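Local coordinates for haloacid delahogenase-like family hydrolase (Xanthomonas campestris pv. campestris, PDB 2PKE), which belongs to the haloacid dehalogenase-like hydrolases, binds a magnesium ion and is probably a phosphatase, at residues A[112-117]-A[231-236]; A[202-207]-A[238-243]; A[127-132]-A[154-159]; A[13-18]-A[180-185]. One frame throughout, in Å; residues are numbered along the deposited sequence.

Contact 1: residues A[112-117]-A[231-236]; sequences EVIAGV and PDPSGW
P233 presses CB and CG against V117, the first residue of helix 117-125, and here the two loops meet most tightly. V117 CG2 lies 3.5 Å from P233 CG, closer than two carbons normally come. The first torsion of V117 (chi1 163°) takes CG1 anti to the backbone N and leaves CG2 beside that N, against the proline. The same methyl approaches the indole of W236 obliquely, 4.0 Å from CH2. Within its own segment P233 covers one face of that indole, with P233 CA 3.5 Å above the ring centre. W236 is buried, and its NE1 is satisfied by T206 OG1. The contact brings together the entrances of two helices that flank the sheet of the HAD domain: residues 114-117 form a type II beta turn that puts G116, with its positive phi of 90°, at the N-cap of helix 117-125, and an Asx turn at D232 leads toward helix 236-250. Away from V117 the packing slackens. The I114 side chain crosses P233 at about a right angle, its CG2 4.1 Å from P233 CG, and A115 O stands 3.8 Å from the same proline atom. No hydrogen bond joins the segments. On the exposed side, D232 OD2 accepts two bonds from S234, 2.6 Å from OG on its syn side and 3.1 Å from N, which sits above the carboxylate plane.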
# COMPACT_ATOMS: atom_id res chain seq x y z
N GLU A 112 -10.07 7.47 -16.33
CA GLU A 112 -11.14 7.38 -17.29
C GLU A 112 -11.50 5.91 -17.46
O GLU A 112 -10.71 5.12 -17.99
CB GLU A 112 -10.68 7.97 -18.61
CG GLU A 112 -11.59 7.65 -19.79
CD GLU A 112 -11.08 8.23 -21.11
OE1 GLU A 112 -10.06 8.98 -21.10
OE2 GLU A 112 -11.70 7.92 -22.16
N VAL A 113 -12.70 5.56 -17.02
CA VAL A 113 -13.19 4.22 -17.13
C VAL A 113 -13.36 3.85 -18.61
O VAL A 113 -13.70 4.67 -19.45
CB VAL A 113 -14.47 4.02 -16.25
CG1 VAL A 113 -15.14 2.61 -16.47
CG2 VAL A 113 -14.11 4.22 -14.81
N ILE A 114 -13.05 2.60 -18.94
CA ILE A 114 -13.09 2.13 -20.32
C ILE A 114 -14.55 1.91 -20.74
O ILE A 114 -15.39 1.51 -19.93
CB ILE A 114 -12.23 0.85 -20.45
CG1 ILE A 114 -10.75 1.26 -20.50
CG2 ILE A 114 -12.69 0.02 -21.64
CD1 ILE A 114 -9.77 0.16 -20.18
N ALA A 115 -14.85 2.17 -22.01
CA ALA A 115 -16.19 1.98 -22.54
C ALA A 115 -16.75 0.60 -22.24
O ALA A 115 -16.11 -0.40 -22.55
CB ALA A 115 -16.21 2.22 -24.07
N GLY A 116 -17.93 0.58 -21.62
CA GLY A 116 -18.68 -0.64 -21.35
C GLY A 116 -18.39 -1.33 -20.03
O GLY A 116 -19.08 -2.28 -19.66
N VAL A 117 -17.39 -0.83 -19.31
CA VAL A 117 -16.94 -1.49 -18.09
C VAL A 117 -17.99 -1.46 -17.01
O VAL A 117 -18.34 -2.48 -16.46
CB VAL A 117 -15.60 -0.92 -17.63
CG1 VAL A 117 -15.30 -1.26 -16.17
CG2 VAL A 117 -14.48 -1.42 -18.55
N PRO A 231 -12.43 -9.67 -26.25
CA PRO A 231 -11.84 -8.42 -26.76
C PRO A 231 -12.26 -7.11 -26.07
O PRO A 231 -11.47 -6.21 -25.96
CB PRO A 231 -12.27 -8.40 -28.23
CG PRO A 231 -12.69 -9.75 -28.55
CD PRO A 231 -13.18 -10.37 -27.28
N ASP A 232 -13.50 -7.01 -25.61
CA ASP A 232 -13.93 -5.82 -24.93
C ASP A 232 -14.85 -6.18 -23.77
O ASP A 232 -15.35 -7.29 -23.71
CB ASP A 232 -14.54 -4.81 -25.91
CG ASP A 232 -15.96 -5.14 -26.27
OD1 ASP A 232 -16.12 -6.00 -27.17
OD2 ASP A 232 -16.90 -4.54 -25.66
N PRO A 233 -15.00 -5.25 -22.81
CA PRO A 233 -15.75 -5.58 -21.60
C PRO A 233 -17.18 -6.04 -21.80
O PRO A 233 -17.70 -6.74 -20.94
CB PRO A 233 -15.71 -4.27 -20.79
CG PRO A 233 -14.51 -3.59 -21.27
CD PRO A 233 -14.45 -3.89 -22.73
N SER A 234 -17.84 -5.61 -22.86
CA SER A 234 -19.23 -6.01 -23.09
C SER A 234 -19.37 -7.56 -23.19
O SER A 234 -20.43 -8.13 -22.87
CB SER A 234 -19.83 -5.31 -24.33
OG SER A 234 -19.18 -5.68 -25.53
N GLY A 235 -18.28 -8.23 -23.54
CA GLY A 235 -18.25 -9.72 -23.56
C GLY A 235 -17.99 -10.42 -22.22
O GLY A 235 -18.12 -11.63 -22.12
N TRP A 236 -17.68 -9.66 -21.16
CA TRP A 236 -17.27 -10.27 -19.92
C TRP A 236 -18.39 -11.06 -19.23
O TRP A 236 -18.12 -12.13 -18.71
CB TRP A 236 -16.76 -9.24 -18.91
CG TRP A 236 -15.45 -8.56 -19.23
CD1 TRP A 236 -14.52 -8.97 -20.11
CD2 TRP A 236 -14.91 -7.41 -18.57
NE1 TRP A 236 -13.43 -8.12 -20.10
CE2 TRP A 236 -13.65 -7.14 -19.17
CE3 TRP A 236 -15.41 -6.50 -17.62
CZ2 TRP A 236 -12.85 -6.06 -18.79
CZ3 TRP A 236 -14.64 -5.42 -17.25
CH2 TRP A 236 -13.36 -5.21 -17.82

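Contact 2: residues A[202-207]-A[238-243]; sequences WGIYTP and AAVRAL
Helix 236-250 packs on one face of the parallel Rossmann-like sheet, and L243, A239 and V240 form the part of it that rests on W202, G203 and I204 of strand 202-205. Helix and strand run nearly antiparallel, at 156° between their N-to-C directions, with the axes 9.4 Å apart at closest approach. L243 makes the broadest contribution, and its two methyls divide the work. CD2 reaches the six-membered ring of W202 obliquely, 3.5 Å from CE3, and the leucine and tryptophan side chains slide past each other in opposite directions. CD1 turns to the backbone and to the next side chain, 3.6 Å from G203 O and 3.7 Å from I204 CG1. G203 thus offers its carbonyl oxygen as the nearest point. I204 points at the helix, and its chi2 of 166° carries CD1 outward to the joint between two successive helix residues, 3.7 Å from A239 CB and 3.7 Å from V240 CG2. The valine side chain is crossed at about a right angle. No hydrogen bond passes between the segments, and every touching residue is buried. The polar edge of W202 is served elsewhere: its NE1 bonds to E180 O, and R226 makes a cation-pi contact with its ring. Strand 202-205 itself lies between strands 182-186 and 227-229; L243 also touches V183 and R228 on these neighbours, while W202 also touches Q246, A247 and Q250 of the same helix.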
# COMPACT_ATOMS: atom_id res chain seq x y z
N TRP A 202 -9.97 -19.71 -12.96
CA TRP A 202 -10.41 -19.43 -14.29
C TRP A 202 -10.04 -18.02 -14.62
O TRP A 202 -9.83 -17.20 -13.75
CB TRP A 202 -11.92 -19.58 -14.42
CG TRP A 202 -12.44 -20.90 -13.91
CD1 TRP A 202 -12.74 -21.21 -12.63
CD2 TRP A 202 -12.71 -22.07 -14.68
NE1 TRP A 202 -13.19 -22.50 -12.54
CE2 TRP A 202 -13.19 -23.05 -13.79
CE3 TRP A 202 -12.60 -22.38 -16.04
CZ2 TRP A 202 -13.52 -24.34 -14.20
CZ3 TRP A 202 -12.94 -23.68 -16.45
CH2 TRP A 202 -13.41 -24.63 -15.53
N GLY A 203 -9.93 -17.74 -15.91
CA GLY A 203 -9.41 -16.50 -16.39
C GLY A 203 -10.20 -15.93 -17.54
O GLY A 203 -10.67 -16.66 -18.41
N ILE A 204 -10.33 -14.62 -17.54
CA ILE A 204 -10.75 -13.87 -18.71
C ILE A 204 -9.65 -12.84 -19.06
O ILE A 204 -9.27 -12.00 -18.23
CB ILE A 204 -12.07 -13.17 -18.49
CG1 ILE A 204 -13.19 -14.22 -18.35
CG2 ILE A 204 -12.36 -12.16 -19.62
CD1 ILE A 204 -14.50 -13.61 -17.78
N TYR A 205 -9.17 -12.95 -20.28
CA TYR A 205 -8.08 -12.16 -20.84
C TYR A 205 -8.61 -11.14 -21.82
O TYR A 205 -9.10 -11.50 -22.88
CB TYR A 205 -7.14 -13.06 -21.54
CG TYR A 205 -5.97 -12.38 -22.22
CD1 TYR A 205 -5.26 -11.38 -21.59
CD2 TYR A 205 -5.55 -12.78 -23.49
CE1 TYR A 205 -4.17 -10.77 -22.20
CE2 TYR A 205 -4.47 -12.19 -24.12
CZ TYR A 205 -3.79 -11.18 -23.48
OH TYR A 205 -2.69 -10.58 -24.06
N THR A 206 -8.45 -9.86 -21.47
CA THR A 206 -8.83 -8.71 -22.31
C THR A 206 -7.64 -7.77 -22.48
O THR A 206 -7.43 -6.86 -21.68
CB THR A 206 -10.01 -7.95 -21.72
OG1 THR A 206 -11.13 -8.83 -21.65
CG2 THR A 206 -10.41 -6.76 -22.59
N PRO A 207 -6.84 -8.02 -23.52
CA PRO A 207 -5.64 -7.20 -23.70
C PRO A 207 -5.97 -5.72 -24.00
O PRO A 207 -7.00 -5.43 -24.59
CB PRO A 207 -4.91 -7.90 -24.85
CG PRO A 207 -5.95 -8.62 -25.58
CD PRO A 207 -6.94 -9.06 -24.55
N ALA A 238 -21.08 -12.62 -20.39
CA ALA A 238 -21.27 -13.89 -21.13
C ALA A 238 -20.14 -14.90 -20.88
O ALA A 238 -20.36 -16.10 -20.74
CB ALA A 238 -21.41 -13.62 -22.67
N ALA A 239 -18.92 -14.38 -20.80
CA ALA A 239 -17.72 -15.20 -20.58
C ALA A 239 -17.75 -15.78 -19.19
O ALA A 239 -17.45 -16.94 -19.04
CB ALA A 239 -16.41 -14.40 -20.85
N VAL A 240 -18.16 -14.99 -18.21
CA VAL A 240 -18.27 -15.47 -16.82
C VAL A 240 -19.28 -16.62 -16.75
O VAL A 240 -19.01 -17.68 -16.14
CB VAL A 240 -18.66 -14.34 -15.82
CG1 VAL A 240 -19.11 -14.95 -14.39
CG2 VAL A 240 -17.50 -13.37 -15.69
N ARG A 241 -20.42 -16.42 -17.42
CA ARG A 241 -21.47 -17.41 -17.44
C ARG A 241 -21.00 -18.70 -18.10
O ARG A 241 -21.40 -19.77 -17.67
CB ARG A 241 -22.66 -16.90 -18.23
CG ARG A 241 -23.47 -15.93 -17.50
CD ARG A 241 -24.60 -15.38 -18.37
NE ARG A 241 -24.87 -14.08 -17.84
CZ ARG A 241 -24.76 -12.93 -18.49
NH1 ARG A 241 -24.51 -12.89 -19.81
NH2 ARG A 241 -24.99 -11.81 -17.81
N ALA A 242 -20.20 -18.58 -19.17
CA ALA A 242 -19.74 -19.72 -19.91
C ALA A 242 -18.75 -20.51 -19.06
O ALA A 242 -18.80 -21.74 -19.03
CB ALA A 242 -19.05 -19.28 -21.28
N LEU A 243 -17.87 -19.79 -18.36
CA LEU A 243 -16.91 -20.40 -17.44
C LEU A 243 -17.62 -21.09 -16.30
O LEU A 243 -17.25 -22.20 -15.92
CB LEU A 243 -15.87 -19.39 -16.96
CG LEU A 243 -14.85 -19.01 -18.08
CD1 LEU A 243 -14.05 -17.74 -17.61
CD2 LEU A 243 -13.96 -20.17 -18.44

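Contact 3: residues A[127-132]-A[154-159]; sequences DYAVVL and FPRIEV
Two backbone hydrogen bonds join L132 to the segment 154-159. L132 N donates to R156 O at 3.1 Å, and E158 N donates to L132 O at 2.9 Å. Together they bracket I157, the bridge partner of L132 in parallel register. A water also lies between V130 O and R156 O, though its spacing from V130 O is too short to be trusted. The apolar contacts centre on F154. Its CD1 lies 3.9 Å from L132 CB, while L132 CD1 stands over one ring face, offset toward the rim. The V130 and F154 side chains cross at about a right angle, with V130 CG2 4.1 Å from F154 CE1. Beside V131, R156 runs out extended from CG to NE; its CD comes 3.4 Å from V130 O, its CB packs 4.0 Å from V131 CG2, and A129 CB lies loosely over one face of the guanidinium. E158, farther on, turns its carboxylate to a salt bridge with R170. Strand 129-135, helix 138-148 and strand 157-160 form a beta-alpha-beta crossover, which here sets the strand at one edge of the Rossmann-like HAD sheet, as counted within this chain, beside its inner neighbour.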
# COMPACT_ATOMS: atom_id res chain seq x y z
N ASP A 127 -25.03 -11.54 -10.21
CA ASP A 127 -25.01 -13.00 -10.01
C ASP A 127 -23.82 -13.57 -9.22
O ASP A 127 -23.84 -14.74 -8.83
CB ASP A 127 -25.01 -13.72 -11.37
CG ASP A 127 -26.23 -13.39 -12.19
OD1 ASP A 127 -27.31 -13.49 -11.64
OD2 ASP A 127 -26.09 -13.03 -13.38
N TYR A 128 -22.78 -12.75 -9.08
CA TYR A 128 -21.50 -13.15 -8.50
C TYR A 128 -21.01 -12.07 -7.55
O TYR A 128 -21.31 -10.89 -7.78
CB TYR A 128 -20.48 -13.28 -9.62
CG TYR A 128 -20.90 -14.26 -10.66
CD1 TYR A 128 -20.70 -15.62 -10.47
CD2 TYR A 128 -21.55 -13.85 -11.82
CE1 TYR A 128 -21.12 -16.56 -11.43
CE2 TYR A 128 -21.95 -14.79 -12.79
CZ TYR A 128 -21.76 -16.14 -12.58
OH TYR A 128 -22.19 -17.11 -13.53
N ALA A 129 -20.28 -12.46 -6.50
CA ALA A 129 -19.45 -11.53 -5.73
C ALA A 129 -18.42 -10.97 -6.66
O ALA A 129 -17.97 -11.69 -7.58
CB ALA A 129 -18.73 -12.23 -4.59
N VAL A 130 -18.03 -9.72 -6.44
CA VAL A 130 -16.96 -9.09 -7.26
C VAL A 130 -15.86 -8.51 -6.36
O VAL A 130 -16.13 -8.07 -5.26
CB VAL A 130 -17.49 -8.01 -8.22
CG1 VAL A 130 -18.43 -8.62 -9.28
CG2 VAL A 130 -18.14 -6.84 -7.45
N VAL A 131 -14.60 -8.54 -6.81
CA VAL A 131 -13.51 -7.96 -6.04
C VAL A 131 -12.55 -7.28 -7.04
O VAL A 131 -12.31 -7.78 -8.13
CB VAL A 131 -12.76 -9.04 -5.14
CG1 VAL A 131 -12.36 -10.32 -5.96
CG2 VAL A 131 -11.54 -8.39 -4.40
N LEU A 132 -11.97 -6.18 -6.64
CA LEU A 132 -10.89 -5.56 -7.45
C LEU A 132 -9.58 -6.01 -6.86
O LEU A 132 -9.34 -5.77 -5.68
CB LEU A 132 -10.96 -4.05 -7.40
CG LEU A 132 -10.20 -3.39 -8.55
CD1 LEU A 132 -10.86 -2.08 -8.89
CD2 LEU A 132 -8.75 -3.21 -8.22
N PHE A 154 -17.32 -1.75 -6.16
CA PHE A 154 -16.18 -2.43 -5.61
C PHE A 154 -15.99 -1.99 -4.18
O PHE A 154 -15.10 -1.19 -3.89
CB PHE A 154 -14.95 -2.17 -6.45
CG PHE A 154 -14.98 -2.86 -7.77
CD1 PHE A 154 -14.87 -4.25 -7.82
CD2 PHE A 154 -15.13 -2.14 -8.97
CE1 PHE A 154 -14.89 -4.94 -9.05
CE2 PHE A 154 -15.17 -2.81 -10.22
CZ PHE A 154 -15.03 -4.22 -10.25
N PRO A 155 -16.84 -2.50 -3.29
CA PRO A 155 -16.59 -2.38 -1.86
C PRO A 155 -15.35 -3.26 -1.46
O PRO A 155 -14.40 -2.78 -0.80
CB PRO A 155 -17.92 -2.86 -1.23
CG PRO A 155 -18.53 -3.82 -2.25
CD PRO A 155 -18.04 -3.30 -3.60
N ARG A 156 -15.34 -4.52 -1.94
CA ARG A 156 -14.15 -5.38 -1.80
C ARG A 156 -12.99 -4.94 -2.71
O ARG A 156 -13.07 -5.07 -3.96
CB ARG A 156 -14.50 -6.83 -2.15
CG ARG A 156 -15.67 -7.42 -1.42
CD ARG A 156 -16.00 -8.78 -1.98
NE ARG A 156 -16.77 -9.53 -1.01
CZ ARG A 156 -18.09 -9.52 -0.92
NH1 ARG A 156 -18.83 -8.82 -1.78
NH2 ARG A 156 -18.69 -10.23 0.04
N ILE A 157 -11.91 -4.45 -2.08
CA ILE A 157 -10.69 -4.01 -2.82
C ILE A 157 -9.39 -4.52 -2.18
O ILE A 157 -9.18 -4.35 -0.98
CB ILE A 157 -10.66 -2.52 -2.88
CG1 ILE A 157 -9.33 -2.04 -3.47
CG2 ILE A 157 -11.06 -1.97 -1.52
CD1 ILE A 157 -8.72 -0.87 -2.77
N GLU A 158 -8.52 -5.11 -3.01
CA GLU A 158 -7.36 -5.85 -2.53
C GLU A 158 -6.15 -5.42 -3.32
O GLU A 158 -5.99 -5.76 -4.51
CB GLU A 158 -7.61 -7.34 -2.68
CG GLU A 158 -6.50 -8.24 -2.22
CD GLU A 158 -6.29 -8.27 -0.72
OE1 GLU A 158 -7.21 -7.83 0.02
OE2 GLU A 158 -5.21 -8.77 -0.30
N VAL A 159 -5.27 -4.68 -2.66
CA VAL A 159 -4.02 -4.28 -3.23
C VAL A 159 -2.90 -5.17 -2.68
O VAL A 159 -2.73 -5.30 -1.48
CB VAL A 159 -3.69 -2.76 -2.94
CG1 VAL A 159 -2.42 -2.36 -3.66
CG2 VAL A 159 -4.87 -1.82 -3.41
O HOH W 1 -15.99 -5.62 -4.89

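Contact 4: residues A[13-18]-A[180-185]; sequences IQLVGF and ERFVMI
F182 lays its ring beside G17, in the hollow left by a residue without a side chain. F182 CE1 comes 3.5 Å from G17 N, and the selenium of selenomethionine M184 fills the same hollow farther on, 3.7 Å from G17 C. L15 continues along the same CD1-CE1 side of the F182 ring: its CB lies in plane at the ring edge, and its CD2 sits 3.7 Å from F182 CD1. The opposite face of the sheet has a different relief. There I185 CD1 is a knob between two side chains of the neighbouring strand, 3.5 Å from F18 CE2 and 3.8 Å from V16 CG1. Nearer the strand starts, I13 CG2 meets V183 CG2 at 3.6 Å, and I13 CD1 pushes up to E180 O at 3.3 Å. The backbones keep this relief in register. R181 O accepts from both Q14 N (2.8 Å) and L15 N, after which bonds alternate from V183 N to L15 O, G17 N to V183 O and I185 N to G17 O. This is the parallel centre of the Rossmann-like HAD fold, whose strand ends lead to the magnesium ligands D19, D21 and N187.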
# COMPACT_ATOMS: atom_id res chain seq x y z
N ILE A 13 -19.15 -20.93 -10.17
CA ILE A 13 -18.29 -19.77 -9.90
C ILE A 13 -19.01 -18.86 -8.88
O ILE A 13 -20.20 -18.61 -8.99
CB ILE A 13 -17.97 -19.00 -11.21
CG1 ILE A 13 -17.10 -19.81 -12.17
CG2 ILE A 13 -17.36 -17.56 -10.92
CD1 ILE A 13 -15.89 -20.37 -11.59
N GLN A 14 -18.29 -18.38 -7.87
CA GLN A 14 -18.90 -17.54 -6.84
C GLN A 14 -18.31 -16.14 -6.77
O GLN A 14 -18.94 -15.25 -6.20
CB GLN A 14 -18.73 -18.20 -5.46
CG GLN A 14 -19.33 -19.59 -5.32
CD GLN A 14 -20.81 -19.59 -5.32
OE1 GLN A 14 -21.44 -18.56 -5.03
NE2 GLN A 14 -21.42 -20.76 -5.61
N LEU A 15 -17.11 -15.93 -7.34
CA LEU A 15 -16.40 -14.70 -7.16
C LEU A 15 -15.71 -14.30 -8.45
O LEU A 15 -15.10 -15.12 -9.09
CB LEU A 15 -15.38 -14.81 -6.04
CG LEU A 15 -14.54 -13.58 -5.71
CD1 LEU A 15 -15.35 -12.37 -5.17
CD2 LEU A 15 -13.42 -13.93 -4.71
N VAL A 16 -15.85 -13.06 -8.85
CA VAL A 16 -15.19 -12.58 -10.04
C VAL A 16 -14.26 -11.45 -9.62
O VAL A 16 -14.70 -10.47 -9.02
CB VAL A 16 -16.17 -12.12 -11.10
CG1 VAL A 16 -15.41 -11.66 -12.35
CG2 VAL A 16 -17.17 -13.24 -11.44
N GLY A 17 -12.99 -11.60 -9.94
CA GLY A 17 -12.01 -10.62 -9.62
C GLY A 17 -11.73 -9.80 -10.85
O GLY A 17 -11.81 -10.32 -11.95
N PHE A 18 -11.43 -8.50 -10.65
CA PHE A 18 -11.11 -7.62 -11.74
C PHE A 18 -9.78 -6.97 -11.45
O PHE A 18 -9.56 -6.45 -10.36
CB PHE A 18 -12.16 -6.50 -11.85
CG PHE A 18 -13.52 -6.99 -12.24
CD1 PHE A 18 -14.39 -7.50 -11.30
CD2 PHE A 18 -13.92 -6.96 -13.56
CE1 PHE A 18 -15.65 -7.95 -11.68
CE2 PHE A 18 -15.17 -7.40 -13.92
CZ PHE A 18 -16.03 -7.90 -12.96
N GLU A 180 -11.34 -23.03 -7.92
CA GLU A 180 -12.25 -23.42 -9.02
C GLU A 180 -13.59 -22.66 -9.04
O GLU A 180 -14.38 -22.82 -9.99
CB GLU A 180 -12.52 -24.92 -9.08
CG GLU A 180 -13.37 -25.48 -7.87
CD GLU A 180 -12.52 -25.94 -6.71
OE1 GLU A 180 -11.29 -25.67 -6.71
OE2 GLU A 180 -13.10 -26.54 -5.79
N ARG A 181 -13.86 -21.88 -8.00
CA ARG A 181 -15.02 -21.03 -7.93
C ARG A 181 -14.68 -19.54 -8.12
O ARG A 181 -15.51 -18.69 -7.84
CB ARG A 181 -15.75 -21.25 -6.61
CG ARG A 181 -16.11 -22.69 -6.39
CD ARG A 181 -17.11 -22.88 -5.26
NE ARG A 181 -17.13 -24.29 -4.89
CZ ARG A 181 -17.34 -24.78 -3.67
NH1 ARG A 181 -17.56 -23.99 -2.63
NH2 ARG A 181 -17.31 -26.09 -3.48
N PHE A 182 -13.50 -19.24 -8.69
CA PHE A 182 -13.06 -17.90 -8.91
C PHE A 182 -12.62 -17.70 -10.34
O PHE A 182 -11.93 -18.55 -10.90
CB PHE A 182 -11.94 -17.58 -7.91
CG PHE A 182 -11.25 -16.31 -8.14
CD1 PHE A 182 -11.84 -15.09 -7.87
CD2 PHE A 182 -9.96 -16.32 -8.61
CE1 PHE A 182 -11.14 -13.91 -8.07
CE2 PHE A 182 -9.25 -15.17 -8.80
CZ PHE A 182 -9.84 -13.95 -8.50
N VAL A 183 -13.09 -16.60 -10.93
CA VAL A 183 -12.64 -16.13 -12.24
C VAL A 183 -11.94 -14.80 -12.02
O VAL A 183 -12.44 -13.93 -11.33
CB VAL A 183 -13.82 -15.92 -13.25
CG1 VAL A 183 -13.29 -15.56 -14.61
CG2 VAL A 183 -14.69 -17.20 -13.38
N MSE A 184 -10.80 -14.62 -12.67
CA MSE A 184 -10.09 -13.33 -12.65
C MSE A 184 -10.11 -12.70 -14.04
O MSE A 184 -9.80 -13.41 -15.03
CB MSE A 184 -8.66 -13.54 -12.18
CG MSE A 184 -7.83 -12.24 -12.22
SE MSE A 184 -8.24 -10.91 -10.87
CE MSE A 184 -6.86 -9.75 -11.58
N ILE A 185 -10.45 -11.39 -14.10
CA ILE A 185 -10.50 -10.64 -15.37
C ILE A 185 -9.37 -9.63 -15.40
O ILE A 185 -9.23 -8.83 -14.48
CB ILE A 185 -11.84 -9.91 -15.59
CG1 ILE A 185 -13.03 -10.88 -15.53
CG2 ILE A 185 -11.82 -9.14 -16.93
CD1 ILE A 185 -14.37 -10.23 -15.75

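From the N terminus, segment 13-18 opens contact 4, which closes only at 180-185, a loop of 161 residues. Within that loop segment 112-117 opens contact 1, and contact 3 opens and closes at 127-132 and 154-159, nested inside both longer loops. Contact 1 closes at 231-236, after contact 4 has closed, so these two cross. Contact 2 opens at 202-207 and closes at 238-243, just past contact 1, and crosses it too, while following contacts 3 and 4 in series. Contacts 3 and 4 join neighbouring strands of one sheet; contact 2 adds the C-terminal helix, and contact 1 ties its start to helix 117-125.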